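Local coordinates for protein xyloglucan-specific endo-beta-1,4-glucanase BoGH9A (Bacteroides ovatus, PDB 6DHT) that hydrolyses internal beta-1,4-glucosidic linkages in the backbone of xyloglucan, releasing xyloglucan oligosaccharides, at residues K100-S105 with S563-A568; F424-G429 with Y468-Y473; K443-G448 with A555-L560. All coordinates share one frame; numbering follows the deposited sequence.

Contacts 1 and 3 use two parts of helix 551-567, and contacts 2 and 3 draw on helices 461-474 and 439-458, which follow each other in the chain. Contact 3 lies deepest, about 6 Å from the centre of the chain to its own centre; contacts 1 and 2 lie about 17 Å out, yet most of their touching residues are still buried. The chemistry follows the place. Contact 3 packs helix on helix through methionine, leucine, alanine and glycine, whereas contacts 1 and 2 fit loops against helices with carboxylate, amide, guanidinium and aromatic groups, each with one water bridge. Tyr468 OH probably hydrogen-bonds Leu564 O, tying contact 2 to contact 1.

Contact 1: K100-S105 with S563-A568; sequences KDSVLS and SLDALA
Asp565 sets its carboxylate against the turn Ser102-Ser105, one oxygen near each end of it. OD1 of Asp565 lies 3.4 Å from Ser102 CA, while OD2 of Asp565 lies 3.4 Å from Ser105 CB; both are van der Waals contacts. The polar link is made by water: it stands 2.7 Å from Ser102 OG and donates to Asp565 OD2 at 2.8 Å. Beside this group is an apolar patch, where Leu104 CD1 comes within 4.0 Å of Leu564 CB. A leucine suits this buried place because its methyl group can reach the flank of the helix while its backbone remains in the turn.

The turn is of type I, closed by the bond from Ser105 N to Ser102 O (3.1 Å). It leads from strand 93-99, the last strand of the N-terminal immunoglobulin-like domain, into helix 105-117 of the catalytic part, so the contact sets this junction against helix 551-567, the last helix of the chain. The short side chains of Ser102 and Ser105 let the turn come close to Asp565.

With CG anti to the backbone N (chi1 -168°), the carboxylate of Asp565 is carried to the turn. Around it, OD1 is hydrogen-bonded to Tyr26 OH, and OD2 to Tyr196 OH as well as the water. An alanine in place of Asp565 would probably leave these two hydroxyls and the water without their carboxylate mate and open a gap beside Ser102 and Ser105. Tyr26 OH also bonds Leu104 N, so the same tyrosine positions both the turn and the acid facing it. The Leu564 side chain also rests on Leu464, Ala467 and Met471 of helix 461-474.

Contact 2: F424-G429 with Y468-Y473; sequences FHAPYG and YRNMDY
In this member of glycoside hydrolase family 9, the loop joining helices 395-416 and 439-458 lies against helix 461-474, with Tyr428 meeting Tyr473 in a T-shaped pair. CG of Tyr428, anti to the backbone N (chi1 175°), is brought toward the Tyr473 ring. The ring planes stand at 85° and the centroids 5.1 Å apart; Tyr428 CD2 sits over the centre of the Tyr473 face. Tyr428 N donates fairly straight to Asn470 OD1 at 3.1 Å, tilted off the amide plane. Pro427, with no N-H to bury, rests its CD 3.2 Å from the same Asn470 OD1. ND2 of Asn470 probably binds Gln447 OE1 and Cys444 O, which would fix the amide's rotation. His425 points CD2 at one face of the Arg469 guanidinium, 3.6 Å from NE of Arg469, the two planes 71° apart. Gly429 fits because a CB there would run into Tyr473 CE2 and, at this backbone conformation, into Tyr428 O. A water links Gly429 O (2.7 Å) to Tyr473 OH.

Arg469 also forms salt bridges with Glu30 and Glu420. The loop thus lies between helix 461-474 and strand 32-35, where Phe424 touches Val34 and His425 Ile32, while Pro427 and Tyr428 lean on helix 439-458.

Contact 3: K443-G448 with A555-L560; sequences KCMNQG and AALVAL
Leu560 N donates to Ala556 O at 3.0 Å, a bond of helix 551-567 that sets these two residues one turn apart on the face that meets Met445. Across the contact itself the packing is almost wholly apolar. Met445 and Leu560 carry most of it, and the unbranched, flexible chain of the methionine can bend past the small Ala556 to reach Leu557 and Leu560. At its root, Met445 CB meets Ala556 CB at 3.7 Å; the small alanine lets the backbones come near, with the CA atoms of Met445 and Ala556 5.8 Å apart. Further out the chain bends at chi2 (-64°), bringing Met445 SD to 3.9 Å from Leu560 CB, and Met445 CE lies 3.7 Å from Leu560 CD2. The same sulfur also touches Leu557 CD1.

Leu560 sends its second methyl, CD1, over the backbone of Gly448, 3.5 Å from Gly448 C. A glycine fits there, since a CB on it would collide with Leu560 CD2. Asn446 is the polar exception: its OD1 presses on Ala556 CB at 3.2 Å and is buried there with no polar partner in the model, while its ND2 makes a weak hydrogen bond to Pro373 O.

Other helices close around the pair. Met471 of helix 461-474 touches both Met445 and Leu560, and Leu107 and Ala111 of helix 105-117 touch Leu557.

The two helix segments run in the same general direction, 36° apart, with axes 8.9 Å from each other. This is consistent with neighbours within one layer of the (alpha/alpha)6 barrel that forms the catalytic fold of glycoside hydrolase family 9.

Contact 1: K100-S105 with S563-A568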
loop_
_atom_site.group_PDB
_atom_site.type_symbol
_atom_site.label_atom_id
_atom_site.label_comp_id
_atom_site.label_asym_id
_atom_site.label_seq_id
_atom_site.Cartn_x
_atom_site.Cartn_y
_atom_site.Cartn_z
ATOM N N LYS A 100 -19.833 -5.482 -14.096
ATOM C CA LYS A 100 -19.154 -5.007 -15.293
ATOM C C LYS A 100 -17.711 -5.466 -15.303
ATOM O O LYS A 100 -17.128 -5.743 -14.249
ATOM C CB LYS A 100 -19.195 -3.485 -15.370
ATOM C CG LYS A 100 -18.447 -2.807 -14.252
ATOM C CD LYS A 100 -18.733 -1.322 -14.178
ATOM C CE LYS A 100 -18.032 -0.527 -15.259
ATOM N NZ LYS A 100 -18.416 0.915 -15.162
ATOM N N ASP A 101 -17.153 -5.583 -16.496
ATOM C CA ASP A 101 -15.717 -5.748 -16.636
ATOM C C ASP A 101 -14.962 -4.551 -16.047
ATOM O O ASP A 101 -15.463 -3.426 -16.002
ATOM C CB ASP A 101 -15.354 -5.882 -18.111
ATOM C CG ASP A 101 -15.831 -7.169 -18.711
ATOM O OD1 ASP A 101 -15.996 -8.161 -17.971
ATOM O OD2 ASP A 101 -15.992 -7.197 -19.951
ATOM N N SER A 102 -13.747 -4.840 -15.589
ATOM C CA SER A 102 -12.788 -3.821 -15.151
ATOM C C SER A 102 -13.341 -2.951 -14.035
ATOM O O SER A 102 -13.047 -1.759 -13.965
ATOM C CB SER A 102 -12.386 -2.952 -16.324
ATOM O OG SER A 102 -11.693 -3.728 -17.296
ATOM N N VAL A 103 -14.123 -3.549 -13.148
ATOM C CA VAL A 103 -14.805 -2.739 -12.152
ATOM C C VAL A 103 -13.821 -2.075 -11.168
ATOM O O VAL A 103 -14.088 -0.967 -10.700
ATOM C CB VAL A 103 -15.951 -3.538 -11.449
ATOM C CG1 VAL A 103 -15.398 -4.584 -10.567
ATOM C CG2 VAL A 103 -16.875 -2.590 -10.689
ATOM N N LEU A 104 -12.684 -2.717 -10.899
ATOM C CA LEU A 104 -11.699 -2.121 -9.998
ATOM C C LEU A 104 -10.633 -1.298 -10.726
ATOM O O LEU A 104 -9.704 -0.813 -10.099
ATOM C CB LEU A 104 -11.011 -3.182 -9.128
ATOM C CG LEU A 104 -11.931 -4.059 -8.296
ATOM C CD1 LEU A 104 -11.118 -5.079 -7.519
ATOM C CD2 LEU A 104 -12.772 -3.223 -7.349
ATOM N N SER A 105 -10.726 -1.129 -12.036
ATOM C CA SER A 105 -9.707 -0.379 -12.745
ATOM C C SER A 105 -9.628 1.075 -12.287
ATOM O O SER A 105 -8.510 1.594 -12.068
ATOM C CB SER A 105 -9.932 -0.493 -14.256
ATOM O OG SER A 105 -8.971 0.262 -14.974
ATOM N N SER A 563 -3.668 -6.080 -8.930
ATOM C CA SER A 563 -3.606 -7.518 -9.177
ATOM C C SER A 563 -4.990 -8.155 -9.323
ATOM O O SER A 563 -5.183 -8.999 -10.195
ATOM C CB SER A 563 -2.771 -8.233 -8.113
ATOM O OG SER A 563 -3.330 -8.151 -6.825
ATOM N N LEU A 564 -5.963 -7.743 -8.516
ATOM C CA LEU A 564 -7.318 -8.278 -8.651
ATOM C C LEU A 564 -7.940 -7.869 -9.976
ATOM O O LEU A 564 -8.665 -8.668 -10.608
ATOM C CB LEU A 564 -8.207 -7.833 -7.486
ATOM C CG LEU A 564 -7.892 -8.416 -6.117
ATOM C CD1 LEU A 564 -8.859 -7.908 -5.086
ATOM C CD2 LEU A 564 -7.835 -9.954 -6.108
ATOM N N ASP A 565 -7.713 -6.643 -10.417
ATOM C CA ASP A 565 -8.194 -6.214 -11.734
ATOM C C ASP A 565 -7.484 -6.973 -12.869
ATOM O O ASP A 565 -8.136 -7.494 -13.788
ATOM C CB ASP A 565 -8.042 -4.709 -11.908
ATOM C CG ASP A 565 -8.767 -4.185 -13.108
ATOM O OD1 ASP A 565 -9.979 -4.521 -13.292
ATOM O OD2 ASP A 565 -8.184 -3.397 -13.859
ATOM N N ALA A 566 -6.164 -7.079 -12.812
ATOM C CA ALA A 566 -5.414 -7.804 -13.842
ATOM C C ALA A 566 -5.879 -9.243 -13.941
ATOM O O ALA A 566 -5.990 -9.771 -15.059
ATOM C CB ALA A 566 -3.972 -7.762 -13.548
ATOM N N LEU A 567 -6.121 -9.891 -12.808
ATOM C CA LEU A 567 -6.485 -11.318 -12.800
ATOM C C LEU A 567 -7.925 -11.604 -13.230
ATOM O O LEU A 567 -8.268 -12.749 -13.544
ATOM C CB LEU A 567 -6.196 -11.944 -11.432
ATOM C CG LEU A 567 -4.696 -12.142 -11.129
ATOM C CD1 LEU A 567 -4.521 -12.473 -9.685
ATOM C CD2 LEU A 567 -4.083 -13.263 -12.007
ATOM N N ALA A 568 -8.762 -10.578 -13.277
ATOM C CA ALA A 568 -10.182 -10.783 -13.570
ATOM C C ALA A 568 -10.432 -11.260 -14.990
ATOM O O ALA A 568 -11.463 -11.871 -15.276
ATOM C CB ALA A 568 -10.962 -9.504 -13.299
HETATM O O HOH W 1 -9.094 -3.632 -16.471
#

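Contact 2: F424-G429 with Y468-Y473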
loop_
_atom_site.group_PDB
_atom_site.type_symbol
_atom_site.label_atom_id
_atom_site.label_comp_id
_atom_site.label_asym_id
_atom_site.label_seq_id
_atom_site.Cartn_x
_atom_site.Cartn_y
_atom_site.Cartn_z
ATOM N N PHE A 424 -19.343 -10.838 7.735
ATOM C CA PHE A 424 -19.148 -10.031 6.529
ATOM C C PHE A 424 -18.533 -10.817 5.375
ATOM O O PHE A 424 -18.175 -10.239 4.354
ATOM C CB PHE A 424 -18.374 -8.757 6.862
ATOM C CG PHE A 424 -19.205 -7.747 7.604
ATOM C CD1 PHE A 424 -20.191 -7.049 6.947
ATOM C CD2 PHE A 424 -18.980 -7.494 8.936
ATOM C CE1 PHE A 424 -20.992 -6.150 7.619
ATOM C CE2 PHE A 424 -19.780 -6.581 9.613
ATOM C CZ PHE A 424 -20.765 -5.910 8.934
ATOM N N HIS A 425 -18.483 -12.139 5.526
ATOM C CA HIS A 425 -18.094 -13.054 4.461
ATOM C C HIS A 425 -16.684 -12.738 3.900
ATOM O O HIS A 425 -16.504 -12.618 2.692
ATOM C CB HIS A 425 -19.136 -13.067 3.335
ATOM C CG HIS A 425 -19.235 -14.378 2.623
ATOM N ND1 HIS A 425 -19.891 -15.466 3.160
ATOM C CD2 HIS A 425 -18.750 -14.787 1.426
ATOM C CE1 HIS A 425 -19.810 -16.487 2.325
ATOM N NE2 HIS A 425 -19.127 -16.101 1.261
ATOM N N ALA A 426 -15.721 -12.569 4.787
ATOM C CA ALA A 426 -14.323 -12.307 4.378
ATOM C C ALA A 426 -13.370 -12.807 5.430
ATOM O O ALA A 426 -13.690 -12.862 6.599
ATOM C CB ALA A 426 -14.064 -10.815 4.142
ATOM N N PRO A 427 -12.131 -13.139 5.018
ATOM C CA PRO A 427 -11.173 -13.554 6.039
ATOM C C PRO A 427 -10.877 -12.470 7.066
ATOM O O PRO A 427 -10.658 -12.752 8.243
ATOM C CB PRO A 427 -9.911 -13.866 5.231
ATOM C CG PRO A 427 -10.319 -14.033 3.857
ATOM C CD PRO A 427 -11.637 -13.360 3.648
ATOM N N TYR A 428 -10.849 -11.227 6.601
ATOM C CA TYR A 428 -10.592 -10.083 7.453
ATOM C C TYR A 428 -11.884 -9.538 8.076
ATOM O O TYR A 428 -12.894 -9.408 7.396
ATOM C CB TYR A 428 -9.924 -8.971 6.633
ATOM C CG TYR A 428 -9.740 -7.715 7.452
ATOM C CD1 TYR A 428 -8.647 -7.554 8.297
ATOM C CD2 TYR A 428 -10.688 -6.699 7.449
ATOM C CE1 TYR A 428 -8.485 -6.425 9.067
ATOM C CE2 TYR A 428 -10.533 -5.568 8.221
ATOM C CZ TYR A 428 -9.442 -5.437 9.047
ATOM O OH TYR A 428 -9.261 -4.303 9.822
ATOM N N GLY A 429 -11.832 -9.228 9.369
ATOM C CA GLY A 429 -12.840 -8.384 9.996
ATOM C C GLY A 429 -13.669 -9.034 11.075
ATOM O O GLY A 429 -14.606 -8.408 11.537
ATOM N N TYR A 468 -10.567 -11.306 -3.142
ATOM C CA TYR A 468 -11.672 -10.418 -3.547
ATOM C C TYR A 468 -12.601 -10.106 -2.374
ATOM O O TYR A 468 -13.103 -9.001 -2.273
ATOM C CB TYR A 468 -12.482 -10.982 -4.725
ATOM C CG TYR A 468 -11.806 -10.916 -6.078
ATOM C CD1 TYR A 468 -11.802 -9.735 -6.832
ATOM C CD2 TYR A 468 -11.275 -12.050 -6.660
ATOM C CE1 TYR A 468 -11.215 -9.685 -8.100
ATOM C CE2 TYR A 468 -10.667 -11.995 -7.917
ATOM C CZ TYR A 468 -10.666 -10.823 -8.636
ATOM O OH TYR A 468 -10.067 -10.812 -9.886
ATOM N N ARG A 469 -12.797 -11.068 -1.477
ATOM C CA ARG A 469 -13.652 -10.816 -0.307
ATOM C C ARG A 469 -13.091 -9.689 0.557
ATOM O O ARG A 469 -13.834 -8.830 1.048
ATOM C CB ARG A 469 -13.840 -12.078 0.536
ATOM C CG ARG A 469 -14.657 -13.149 -0.142
ATOM C CD ARG A 469 -14.680 -14.458 0.644
ATOM N NE ARG A 469 -15.474 -15.484 -0.023
ATOM C CZ ARG A 469 -15.392 -16.785 0.253
ATOM N NH1 ARG A 469 -14.557 -17.231 1.184
ATOM N NH2 ARG A 469 -16.149 -17.644 -0.395
ATOM N N ASN A 470 -11.779 -9.682 0.769
ATOM C CA ASN A 470 -11.157 -8.635 1.562
ATOM C C ASN A 470 -11.247 -7.285 0.865
ATOM O O ASN A 470 -11.421 -6.253 1.527
ATOM C CB ASN A 470 -9.683 -8.956 1.870
ATOM C CG ASN A 470 -9.515 -9.808 3.100
ATOM O OD1 ASN A 470 -10.474 -10.370 3.609
ATOM N ND2 ASN A 470 -8.277 -9.951 3.563
ATOM N N MET A 471 -11.121 -7.277 -0.460
ATOM C CA MET A 471 -11.367 -6.040 -1.201
ATOM C C MET A 471 -12.820 -5.539 -1.028
ATOM O O MET A 471 -13.036 -4.340 -0.826
ATOM C CB MET A 471 -10.977 -6.170 -2.690
ATOM C CG MET A 471 -11.169 -4.886 -3.471
ATOM S SD MET A 471 -10.165 -3.485 -2.833
ATOM C CE MET A 471 -8.655 -3.964 -3.587
ATOM N N ASP A 472 -13.793 -6.438 -1.104
ATOM C CA ASP A 472 -15.182 -6.049 -0.895
ATOM C C ASP A 472 -15.342 -5.369 0.465
ATOM O O ASP A 472 -16.127 -4.414 0.601
ATOM C CB ASP A 472 -16.079 -7.275 -0.935
ATOM C CG ASP A 472 -16.414 -7.744 -2.347
ATOM O OD1 ASP A 472 -15.824 -7.312 -3.357
ATOM O OD2 ASP A 472 -17.330 -8.589 -2.464
ATOM N N TYR A 473 -14.645 -5.878 1.474
ATOM C CA TYR A 473 -14.716 -5.307 2.817
ATOM C C TYR A 473 -14.318 -3.836 2.806
ATOM O O TYR A 473 -15.050 -2.986 3.343
ATOM C CB TYR A 473 -13.847 -6.085 3.835
ATOM C CG TYR A 473 -14.028 -5.623 5.259
ATOM C CD1 TYR A 473 -13.397 -4.490 5.724
ATOM C CD2 TYR A 473 -14.862 -6.305 6.119
ATOM C CE1 TYR A 473 -13.577 -4.031 7.013
ATOM C CE2 TYR A 473 -15.040 -5.862 7.411
ATOM C CZ TYR A 473 -14.391 -4.738 7.852
ATOM O OH TYR A 473 -14.598 -4.279 9.147
HETATM O O HOH W 2 -15.828 -6.111 10.663
#

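Contact 3: K443-G448 with A555-L560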
loop_
_atom_site.group_PDB
_atom_site.type_symbol
_atom_site.label_atom_id
_atom_site.label_comp_id
_atom_site.label_asym_id
_atom_site.label_seq_id
_atom_site.Cartn_x
_atom_site.Cartn_y
_atom_site.Cartn_z
ATOM N N LYS A 443 -3.346 -5.083 7.414
ATOM C CA LYS A 443 -3.896 -6.406 7.559
ATOM C C LYS A 443 -4.853 -6.746 6.438
ATOM O O LYS A 443 -4.650 -7.728 5.742
ATOM C CB LYS A 443 -4.533 -6.620 8.917
ATOM C CG LYS A 443 -4.849 -8.072 9.156
ATOM C CD LYS A 443 -5.043 -8.388 10.597
ATOM C CE LYS A 443 -5.090 -9.885 10.782
ATOM N NZ LYS A 443 -5.472 -10.245 12.163
ATOM N N CYS A 444 -5.912 -5.977 6.222
ATOM C CA CYS A 444 -6.898 -6.397 5.225
ATOM C C CYS A 444 -6.305 -6.481 3.802
ATOM O O CYS A 444 -6.379 -7.512 3.142
ATOM C CB CYS A 444 -8.118 -5.480 5.274
ATOM S SG CYS A 444 -9.496 -6.023 4.271
ATOM N N MET A 445 -5.717 -5.380 3.340
ATOM C CA MET A 445 -5.141 -5.393 1.997
ATOM C C MET A 445 -3.974 -6.375 1.899
ATOM O O MET A 445 -3.896 -7.148 0.950
ATOM C CB MET A 445 -4.633 -4.011 1.570
ATOM C CG MET A 445 -5.671 -2.998 1.207
ATOM S SD MET A 445 -6.655 -3.372 -0.214
ATOM C CE MET A 445 -8.066 -4.182 0.560
ATOM N N ASN A 446 -3.057 -6.344 2.861
ATOM C CA ASN A 446 -1.845 -7.157 2.689
ATOM C C ASN A 446 -2.118 -8.640 2.920
ATOM O O ASN A 446 -1.416 -9.499 2.378
ATOM C CB ASN A 446 -0.678 -6.605 3.510
ATOM C CG ASN A 446 -0.132 -5.364 2.902
ATOM O OD1 ASN A 446 -0.423 -5.059 1.747
ATOM N ND2 ASN A 446 0.598 -4.590 3.682
ATOM N N GLN A 447 -3.150 -8.957 3.678
ATOM C CA GLN A 447 -3.647 -10.339 3.712
ATOM C C GLN A 447 -4.174 -10.739 2.332
ATOM O O GLN A 447 -3.860 -11.819 1.817
ATOM C CB GLN A 447 -4.757 -10.452 4.757
ATOM C CG GLN A 447 -5.312 -11.803 5.009
ATOM C CD GLN A 447 -6.354 -11.719 6.094
ATOM O OE1 GLN A 447 -7.529 -11.511 5.816
ATOM N NE2 GLN A 447 -5.915 -11.773 7.336
ATOM N N GLY A 448 -4.945 -9.846 1.715
ATOM C CA GLY A 448 -5.387 -10.026 0.342
ATOM C C GLY A 448 -4.257 -10.239 -0.645
ATOM O O GLY A 448 -4.329 -11.128 -1.482
ATOM N N ALA A 555 0.253 1.917 -1.055
ATOM C CA ALA A 555 1.030 0.912 -1.775
ATOM C C ALA A 555 0.295 -0.411 -1.711
ATOM O O ALA A 555 0.223 -1.137 -2.696
ATOM C CB ALA A 555 2.413 0.777 -1.181
ATOM N N ALA A 556 -0.261 -0.717 -0.540
ATOM C CA ALA A 556 -1.056 -1.934 -0.362
ATOM C C ALA A 556 -2.281 -1.924 -1.256
ATOM O O ALA A 556 -2.642 -2.925 -1.871
ATOM C CB ALA A 556 -1.466 -2.093 1.091
ATOM N N LEU A 557 -2.965 -0.788 -1.294
ATOM C CA LEU A 557 -4.132 -0.661 -2.176
ATOM C C LEU A 557 -3.771 -0.814 -3.641
ATOM O O LEU A 557 -4.458 -1.516 -4.374
ATOM C CB LEU A 557 -4.789 0.696 -1.940
ATOM C CG LEU A 557 -6.026 1.013 -2.768
ATOM C CD1 LEU A 557 -7.150 0.002 -2.488
ATOM C CD2 LEU A 557 -6.490 2.436 -2.524
ATOM N N VAL A 558 -2.701 -0.171 -4.092
ATOM C CA VAL A 558 -2.255 -0.365 -5.480
ATOM C C VAL A 558 -1.946 -1.835 -5.738
ATOM O O VAL A 558 -2.338 -2.397 -6.770
ATOM C CB VAL A 558 -0.980 0.459 -5.749
ATOM C CG1 VAL A 558 -0.285 0.012 -7.039
ATOM C CG2 VAL A 558 -1.267 1.948 -5.825
ATOM N N ALA A 559 -1.262 -2.465 -4.786
ATOM C CA ALA A 559 -0.905 -3.886 -4.928
ATOM C C ALA A 559 -2.134 -4.768 -5.106
ATOM O O ALA A 559 -2.183 -5.566 -6.057
ATOM C CB ALA A 559 -0.084 -4.370 -3.746
ATOM N N LEU A 560 -3.116 -4.633 -4.230
ATOM C CA LEU A 560 -4.269 -5.550 -4.281
ATOM C C LEU A 560 -5.220 -5.164 -5.408
ATOM O O LEU A 560 -5.670 -6.022 -6.159
ATOM C CB LEU A 560 -5.027 -5.642 -2.940
ATOM C CG LEU A 560 -6.022 -6.805 -2.938
ATOM C CD1 LEU A 560 -5.383 -8.183 -3.253
ATOM C CD2 LEU A 560 -6.744 -6.829 -1.612
#